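Long-range contacts in putative tagatose-6-phosphate ketose/aldose isomerase (Escherichia coli, PDB 3C3J), which is of unproven function but carries two SIS domains, each built round a five-stranded parallel beta-sheet flanked by helices: residues 56-61 with 106-111; 134-139 with 155-160. All coordinates share one frame; numbering follows the deposited sequence.

Contact 1 (56-61 with 106-111)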
ATOM      1  N   ILE A  56      -4.758  11.386  14.359  1.00 14.51           N
ATOM      2  CA  ILE A  56      -3.472  10.870  14.798  1.00 13.51           C
ATOM      3  C   ILE A  56      -2.850  10.197  13.577  1.00 13.43           C
ATOM      4  O   ILE A  56      -3.418   9.276  13.029  1.00 13.89           O
ATOM      5  CB  ILE A  56      -3.583   9.871  15.958  1.00 13.37           C
ATOM      6  CG1 ILE A  56      -4.390  10.437  17.148  1.00 13.50           C
ATOM      7  CG2 ILE A  56      -2.199   9.430  16.410  1.00 13.54           C
ATOM      8  CD1 ILE A  56      -4.620   9.426  18.245  1.00 15.61           C
ATOM      9  N   ILE A  57      -1.692  10.680  13.145  1.00 11.88           N
ATOM     10  CA  ILE A  57      -1.020  10.109  11.988  1.00 11.86           C
ATOM     11  C   ILE A  57       0.271   9.454  12.432  1.00 11.47           C
ATOM     12  O   ILE A  57       1.093  10.089  13.087  1.00 11.14           O
ATOM     13  CB  ILE A  57      -0.760  11.162  10.886  1.00 11.37           C
ATOM     14  CG1 ILE A  57      -2.083  11.615  10.290  1.00 11.65           C
ATOM     15  CG2 ILE A  57       0.168  10.598   9.775  1.00 11.92           C
ATOM     16  CD1 ILE A  57      -1.989  12.733   9.239  1.00 11.08           C
ATOM     17  N   LEU A  58       0.449   8.190  12.076  1.00 11.20           N
ATOM     18  CA  LEU A  58       1.715   7.494  12.280  1.00 11.89           C
ATOM     19  C   LEU A  58       2.536   7.647  11.002  1.00 12.77           C
ATOM     20  O   LEU A  58       2.084   7.296   9.922  1.00 12.48           O
ATOM     21  CB  LEU A  58       1.471   6.009  12.561  1.00 12.62           C
ATOM     22  CG  LEU A  58       1.155   5.621  13.988  1.00 13.37           C
ATOM     23  CD1 LEU A  58      -0.152   6.258  14.477  1.00 14.36           C
ATOM     24  CD2 LEU A  58       1.137   4.094  14.120  1.00 12.74           C
ATOM     25  N   THR A  59       3.748   8.172  11.125  1.00 13.24           N
ATOM     26  CA  THR A  59       4.563   8.434   9.951  1.00 13.29           C
ATOM     27  C   THR A  59       6.017   7.968  10.115  1.00 12.82           C
ATOM     28  O   THR A  59       6.618   8.097  11.187  1.00 13.48           O
ATOM     29  CB  THR A  59       4.495   9.939   9.557  1.00 14.08           C
ATOM     30  OG1 THR A  59       4.999  10.107   8.228  1.00 16.53           O
ATOM     31  CG2 THR A  59       5.299  10.848  10.566  1.00 13.14           C
ATOM     32  N   GLY A  60       6.555   7.414   9.037  1.00 13.32           N
ATOM     33  CA  GLY A  60       7.956   7.030   8.932  1.00 13.06           C
ATOM     34  C   GLY A  60       8.284   6.795   7.457  1.00 13.03           C
ATOM     35  O   GLY A  60       7.380   6.809   6.598  1.00 12.46           O
ATOM     36  N   ALA A  61       9.570   6.601   7.161  1.00 13.93           N
ATOM     37  CA  ALA A  61      10.031   6.286   5.812  1.00 14.37           C
ATOM     38  C   ALA A  61      10.497   4.842   5.749  1.00 15.00           C
ATOM     39  O   ALA A  61      11.015   4.320   6.727  1.00 15.50           O
ATOM     40  CB  ALA A  61      11.189   7.206   5.442  1.00 14.35           C
ATOM     41  N   LEU A 106      -2.086  14.966  15.968  1.00 11.81           N
ATOM     42  CA  LEU A 106      -0.995  14.416  16.734  1.00 12.15           C
ATOM     43  C   LEU A 106      -0.186  13.585  15.741  1.00 12.12           C
ATOM     44  O   LEU A 106      -0.699  12.605  15.194  1.00 12.15           O
ATOM     45  CB  LEU A 106      -1.494  13.526  17.873  1.00 12.38           C
ATOM     46  CG  LEU A 106      -0.405  12.776  18.662  1.00 12.12           C
ATOM     47  CD1 LEU A 106       0.667  13.739  19.230  1.00 13.33           C
ATOM     48  CD2 LEU A 106      -1.008  11.867  19.765  1.00 13.92           C
ATOM     49  N   LEU A 107       1.044  13.990  15.502  1.00 12.42           N
ATOM     50  CA  LEU A 107       1.924  13.294  14.558  1.00 12.13           C
ATOM     51  C   LEU A 107       2.893  12.417  15.325  1.00 12.17           C
ATOM     52  O   LEU A 107       3.703  12.917  16.128  1.00 11.91           O
ATOM     53  CB  LEU A 107       2.701  14.283  13.678  1.00 12.31           C
ATOM     54  CG  LEU A 107       3.480  13.688  12.504  1.00 12.79           C
ATOM     55  CD1 LEU A 107       2.516  13.019  11.484  1.00 14.14           C
ATOM     56  CD2 LEU A 107       4.369  14.759  11.842  1.00 11.97           C
ATOM     57  N   ILE A 108       2.802  11.109  15.081  1.00 12.70           N
ATOM     58  CA  ILE A 108       3.709  10.138  15.691  1.00 12.86           C
ATOM     59  C   ILE A 108       4.810   9.833  14.663  1.00 12.55           C
ATOM     60  O   ILE A 108       4.554   9.219  13.629  1.00 12.90           O
ATOM     61  CB  ILE A 108       2.970   8.874  16.117  1.00 13.07           C
ATOM     62  CG1 ILE A 108       1.847   9.230  17.097  1.00 15.82           C
ATOM     63  CG2 ILE A 108       3.947   7.875  16.780  1.00 13.55           C
ATOM     64  CD1 ILE A 108       0.781   8.194  17.136  1.00 17.59           C
ATOM     65  N   SER A 109       6.008  10.346  14.909  1.00 12.46           N
ATOM     66  CA  SER A 109       7.098  10.279  13.925  1.00 13.40           C
ATOM     67  C   SER A 109       8.069   9.193  14.369  1.00 14.20           C
ATOM     68  O   SER A 109       8.664   9.299  15.428  1.00 15.62           O
ATOM     69  CB  SER A 109       7.833  11.626  13.840  1.00 13.61           C
ATOM     70  OG  SER A 109       7.075  12.639  13.166  1.00 15.01           O
ATOM     71  N   PHE A 110       8.224   8.149  13.558  1.00 14.30           N
ATOM     72  CA  PHE A 110       9.229   7.120  13.762  1.00 14.68           C
ATOM     73  C   PHE A 110      10.512   7.446  13.007  1.00 15.63           C
ATOM     74  O   PHE A 110      10.481   7.762  11.827  1.00 16.77           O
ATOM     75  CB  PHE A 110       8.685   5.777  13.269  1.00 14.40           C
ATOM     76  CG  PHE A 110       7.478   5.316  14.001  1.00 14.01           C
ATOM     77  CD1 PHE A 110       7.578   4.866  15.303  1.00 14.11           C
ATOM     78  CD2 PHE A 110       6.224   5.325  13.393  1.00 15.11           C
ATOM     79  CE1 PHE A 110       6.468   4.427  15.992  1.00 13.90           C
ATOM     80  CE2 PHE A 110       5.087   4.886  14.095  1.00 17.09           C
ATOM     81  CZ  PHE A 110       5.212   4.444  15.392  1.00 15.62           C
ATOM     82  N   GLY A 111      11.649   7.351  13.677  1.00 16.90           N
ATOM     83  CA  GLY A 111      12.947   7.474  12.989  1.00 17.45           C
ATOM     84  C   GLY A 111      14.058   6.873  13.819  1.00 18.72           C
ATOM     85  O   GLY A 111      14.223   7.214  14.999  1.00 19.44           O
TER
HETATM   86  O   HOH W   1      11.401   7.369   9.272  1.00 16.83           O
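Ile56 and Leu58 both press on one methyl of the neighbouring strand, CD1 of Ile108. Ile56 CG2 comes to 3.3 Å from Ile108 CD1, and Leu58 CD1 to 3.4 Å from the same Ile108 CD1, both tighter than usual van der Waals contact. The side chains of Leu58 and Ile108 run side by side and point the same way, whereas Ile56 and Ile108 cross obliquely. Further along this face Phe110 turns the edge of its ring to Leu58, with CE2 4.0 Å from Leu58 CG, near the ring plane.

On the other face Leu107 CD1 reaches across and meets two residues: it lies 3.8 Å from Ile57 CG2 and 3.6 Å from Thr59 CG2. Thr59 holds OG1 anti to its backbone N (chi1 -165°), which leaves CG2 in the crowded position between N and the carbonyl carbon. From there CG2 packs on Leu107 and beside Ser109, while OG1 bonds the backbone O of Val86.

The main chains run parallel, and Ile57 and Thr59 carry all four backbone bonds from 56-61 across this pair: Ile57 binds Leu106 and Ile108, Thr59 binds Ile108 and Phe110, each giving its N-H to the first and accepting from the second. Ile56 and Leu58 turn theirs to the strand 82-85 side. The bond from Phe110 N to Thr59 O is 2.9 Å and nearly straight. Further on the two chains separate, and a water accepts from Ala61 N and donates to Phe110 O.

These are inner neighbours in the parallel five-stranded sheet of the first SIS domain: strand 82-85 pairs with the far edge of strand 55-59, and strand 133-139 with that of strand 105-111. Helix 174-187 packs on the face of Leu58, Ile108 and Phe110; helix 88-93 packs against Thr59 and Leu107.

Contact 2 (134-139 with 155-160)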
ATOM      1  N   TYR A 134       0.493  18.656  17.377  1.00 14.28           N
ATOM      2  CA  TYR A 134       1.266  18.071  18.467  1.00 14.76           C
ATOM      3  C   TYR A 134       2.092  16.932  17.902  1.00 14.46           C
ATOM      4  O   TYR A 134       1.759  16.374  16.858  1.00 13.89           O
ATOM      5  CB  TYR A 134       0.373  17.557  19.591  1.00 15.99           C
ATOM      6  CG  TYR A 134      -0.607  18.585  20.088  1.00 17.17           C
ATOM      7  CD1 TYR A 134      -0.253  19.496  21.081  1.00 18.69           C
ATOM      8  CD2 TYR A 134      -1.885  18.663  19.537  1.00 18.71           C
ATOM      9  CE1 TYR A 134      -1.154  20.454  21.513  1.00 19.61           C
ATOM     10  CE2 TYR A 134      -2.817  19.618  19.988  1.00 17.89           C
ATOM     11  CZ  TYR A 134      -2.440  20.501  20.968  1.00 18.86           C
ATOM     12  OH  TYR A 134      -3.340  21.468  21.395  1.00 21.08           O
ATOM     13  N   HIS A 135       3.174  16.616  18.591  1.00 14.08           N
ATOM     14  CA  HIS A 135       4.160  15.610  18.133  1.00 14.19           C
ATOM     15  C   HIS A 135       4.555  14.650  19.231  1.00 14.63           C
ATOM     16  O   HIS A 135       4.797  15.074  20.383  1.00 14.42           O
ATOM     17  CB  HIS A 135       5.419  16.304  17.624  1.00 14.52           C
ATOM     18  CG  HIS A 135       5.186  17.134  16.417  1.00 14.22           C
ATOM     19  ND1 HIS A 135       4.943  18.490  16.482  1.00 17.72           N
ATOM     20  CD2 HIS A 135       5.090  16.793  15.114  1.00 13.54           C
ATOM     21  CE1 HIS A 135       4.745  18.945  15.260  1.00 15.78           C
ATOM     22  NE2 HIS A 135       4.825  17.937  14.412  1.00 18.51           N
ATOM     23  N   LEU A 136       4.639  13.368  18.865  1.00 15.05           N
ATOM     24  CA  LEU A 136       5.233  12.326  19.682  1.00 14.85           C
ATOM     25  C   LEU A 136       6.234  11.546  18.825  1.00 14.43           C
ATOM     26  O   LEU A 136       5.912  10.506  18.272  1.00 12.94           O
ATOM     27  CB  LEU A 136       4.164  11.387  20.228  1.00 14.51           C
ATOM     28  CG  LEU A 136       4.632  10.399  21.330  1.00 17.02           C
ATOM     29  CD1 LEU A 136       4.395  11.011  22.682  1.00 20.54           C
ATOM     30  CD2 LEU A 136       3.909   9.060  21.207  1.00 19.04           C
ATOM     31  N   PRO A 137       7.458  12.066  18.689  1.00 14.32           N
ATOM     32  CA  PRO A 137       8.469  11.248  18.029  1.00 14.21           C
ATOM     33  C   PRO A 137       8.865  10.024  18.850  1.00 14.38           C
ATOM     34  O   PRO A 137       8.974  10.095  20.082  1.00 14.09           O
ATOM     35  CB  PRO A 137       9.652  12.198  17.859  1.00 14.14           C
ATOM     36  CG  PRO A 137       9.119  13.555  18.227  1.00 16.51           C
ATOM     37  CD  PRO A 137       7.980  13.370  19.114  1.00 14.38           C
ATOM     38  N   ILE A 138       9.037   8.903  18.156  1.00 13.93           N
ATOM     39  CA  ILE A 138       9.515   7.657  18.756  1.00 13.72           C
ATOM     40  C   ILE A 138      10.771   7.334  17.967  1.00 13.63           C
ATOM     41  O   ILE A 138      10.710   7.019  16.761  1.00 13.99           O
ATOM     42  CB  ILE A 138       8.451   6.543  18.676  1.00 14.10           C
ATOM     43  CG1 ILE A 138       7.196   6.982  19.436  1.00 13.34           C
ATOM     44  CG2 ILE A 138       8.988   5.210  19.222  1.00 14.24           C
ATOM     45  CD1 ILE A 138       5.988   5.967  19.452  1.00 12.92           C
ATOM     46  N   THR A 139      11.908   7.441  18.637  1.00 13.16           N
ATOM     47  CA  THR A 139      13.201   7.501  17.965  1.00 14.57           C
ATOM     48  C   THR A 139      14.332   6.812  18.764  1.00 14.54           C
ATOM     49  O   THR A 139      14.272   6.705  19.986  1.00 13.53           O
ATOM     50  CB  THR A 139      13.547   8.999  17.639  1.00 14.51           C
ATOM     51  OG1 THR A 139      14.763   9.085  16.894  1.00 16.95           O
ATOM     52  CG2 THR A 139      13.655   9.845  18.920  1.00 14.92           C
ATOM     53  N   ASN A 155       4.753  21.621  22.226  1.00 29.49           N
ATOM     54  CA  ASN A 155       3.729  20.832  21.523  1.00 27.93           C
ATOM     55  C   ASN A 155       4.176  19.388  21.268  1.00 25.60           C
ATOM     56  O   ASN A 155       3.515  18.675  20.534  1.00 24.04           O
ATOM     57  CB  ASN A 155       3.246  21.549  20.214  1.00 27.51           C
ATOM     58  CG  ASN A 155       4.264  21.490  19.018  1.00 29.52           C
ATOM     59  OD1 ASN A 155       5.482  21.305  19.195  1.00 32.09           O
ATOM     60  ND2 ASN A 155       3.735  21.670  17.778  1.00 27.83           N
ATOM     61  N   ALA A 156       5.261  18.955  21.914  1.00 24.09           N
ATOM     62  CA  ALA A 156       5.922  17.688  21.570  1.00 23.30           C
ATOM     63  C   ALA A 156       6.376  16.944  22.810  1.00 22.37           C
ATOM     64  O   ALA A 156       6.720  17.569  23.823  1.00 22.25           O
ATOM     65  CB  ALA A 156       7.087  17.948  20.672  1.00 22.43           C
ATOM     66  N   PHE A 157       6.352  15.618  22.738  1.00 21.07           N
ATOM     67  CA  PHE A 157       6.859  14.758  23.800  1.00 21.21           C
ATOM     68  C   PHE A 157       7.573  13.615  23.094  1.00 20.45           C
ATOM     69  O   PHE A 157       6.944  12.850  22.391  1.00 20.55           O
ATOM     70  CB  PHE A 157       5.711  14.214  24.652  1.00 22.04           C
ATOM     71  CG  PHE A 157       6.156  13.388  25.846  1.00 22.25           C
ATOM     72  CD1 PHE A 157       6.056  13.908  27.132  1.00 23.52           C
ATOM     73  CD2 PHE A 157       6.650  12.101  25.686  1.00 23.26           C
ATOM     74  CE1 PHE A 157       6.458  13.161  28.235  1.00 24.75           C
ATOM     75  CE2 PHE A 157       7.064  11.349  26.783  1.00 24.55           C
ATOM     76  CZ  PHE A 157       6.962  11.881  28.059  1.00 23.48           C
ATOM     77  N   ALA A 158       8.870  13.509  23.284  1.00 19.71           N
ATOM     78  CA  ALA A 158       9.662  12.524  22.558  1.00 19.95           C
ATOM     79  C   ALA A 158       9.952  11.337  23.439  1.00 19.34           C
ATOM     80  O   ALA A 158      10.253  11.465  24.629  1.00 19.60           O
ATOM     81  CB  ALA A 158      10.932  13.106  22.073  1.00 19.54           C
ATOM     82  N   LEU A 159       9.874  10.170  22.819  1.00 19.15           N
ATOM     83  CA  LEU A 159      10.144   8.926  23.494  1.00 18.26           C
ATOM     84  C   LEU A 159      11.398   8.288  22.873  1.00 17.18           C
ATOM     85  O   LEU A 159      11.441   7.965  21.686  1.00 16.15           O
ATOM     86  CB  LEU A 159       8.922   8.045  23.382  1.00 18.32           C
ATOM     87  CG  LEU A 159       8.869   6.704  24.054  1.00 20.37           C
ATOM     88  CD1 LEU A 159       9.174   6.835  25.558  1.00 22.41           C
ATOM     89  CD2 LEU A 159       7.438   6.149  23.775  1.00 20.69           C
ATOM     90  N   LEU A 160      12.402   8.103  23.704  1.00 16.55           N
ATOM     91  CA  LEU A 160      13.675   7.537  23.273  1.00 16.46           C
ATOM     92  C   LEU A 160      13.695   6.021  23.452  1.00 16.11           C
ATOM     93  O   LEU A 160      13.325   5.513  24.524  1.00 16.79           O
ATOM     94  CB  LEU A 160      14.797   8.179  24.089  1.00 16.82           C
ATOM     95  CG  LEU A 160      16.232   7.924  23.634  1.00 17.01           C
ATOM     96  CD1 LEU A 160      16.497   8.470  22.227  1.00 18.35           C
ATOM     97  CD2 LEU A 160      17.208   8.544  24.676  1.00 17.02           C
TER
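His135 and Pro137 hold segment 155-160 by their backbones. His135 N donates to Asn155 O, and His135 O accepts from Phe157 N at 2.9 Å; Leu159 N reaches Pro137 O and Leu159 O takes Thr139 N at 3.1 Å. One rung of this pattern is missing, because Pro137 has no N-H to offer Phe157 O. Buried without a polar partner, Phe157 O meets Leu136 CA at 3.2 Å in a CA-H...O contact and Pro137 CD at 3.5 Å. Another CA-H...O contact, Ala156 CA to His135 O, is 3.1 Å long.

The two segments are the ends of a beta-alpha-beta crossover: strand 133-139 leads through helix 145-151 to the short strand 159-160, at the edge of the parallel sheet of this SIS domain.

Apolar contacts split between the faces. Leu136 and Phe157 lie side by side and point the same way; Leu136 CG stands anti to its backbone N (chi1 -169°), and its CD1 comes to 3.9 Å from Phe157 CD2. Phe157 and Leu159 also pack on helix 23-49. On the other face His135 CB touches Ala156 CB at 3.8 Å, and Pro137 CD packs on Ala158 CB, with Ala150 of helix 145-151 against both.

The polar side-chain groups of Tyr134 and Asn155 bond outside the two segments. Tyr134, its ring plane turned 52° from the Asn155 amide, presents its ring edge to Asn155 O, while its OH bonds Glu132. Asn155 ND2 bonds the backbone O of Cys133, which opens strand 133-139, and the Asn155 and His135 side chains run side by side, pointing the same way.

In the fold
Both contacts belong to one parallel sheet, and they meet where strands 105-111 and 133-139 lie side by side: Ser109 O probably bonds Ile138 N, and Gly111 O probably bonds Thr139 OG1. Their centres are 9 Å apart. Contact 1 joins two inner strands; all its touching residues are buried, and its side-chain contacts are mainly aliphatic. Contact 2 joins an inner strand to the edge one and is only partly buried, with a proline interrupting its backbone bonding and polar side chains at its start. Helix 174-187 packs against both contacts, whereas helix 88-93 covers contact 1 and helices 23-49 and 145-151 cover contact 2.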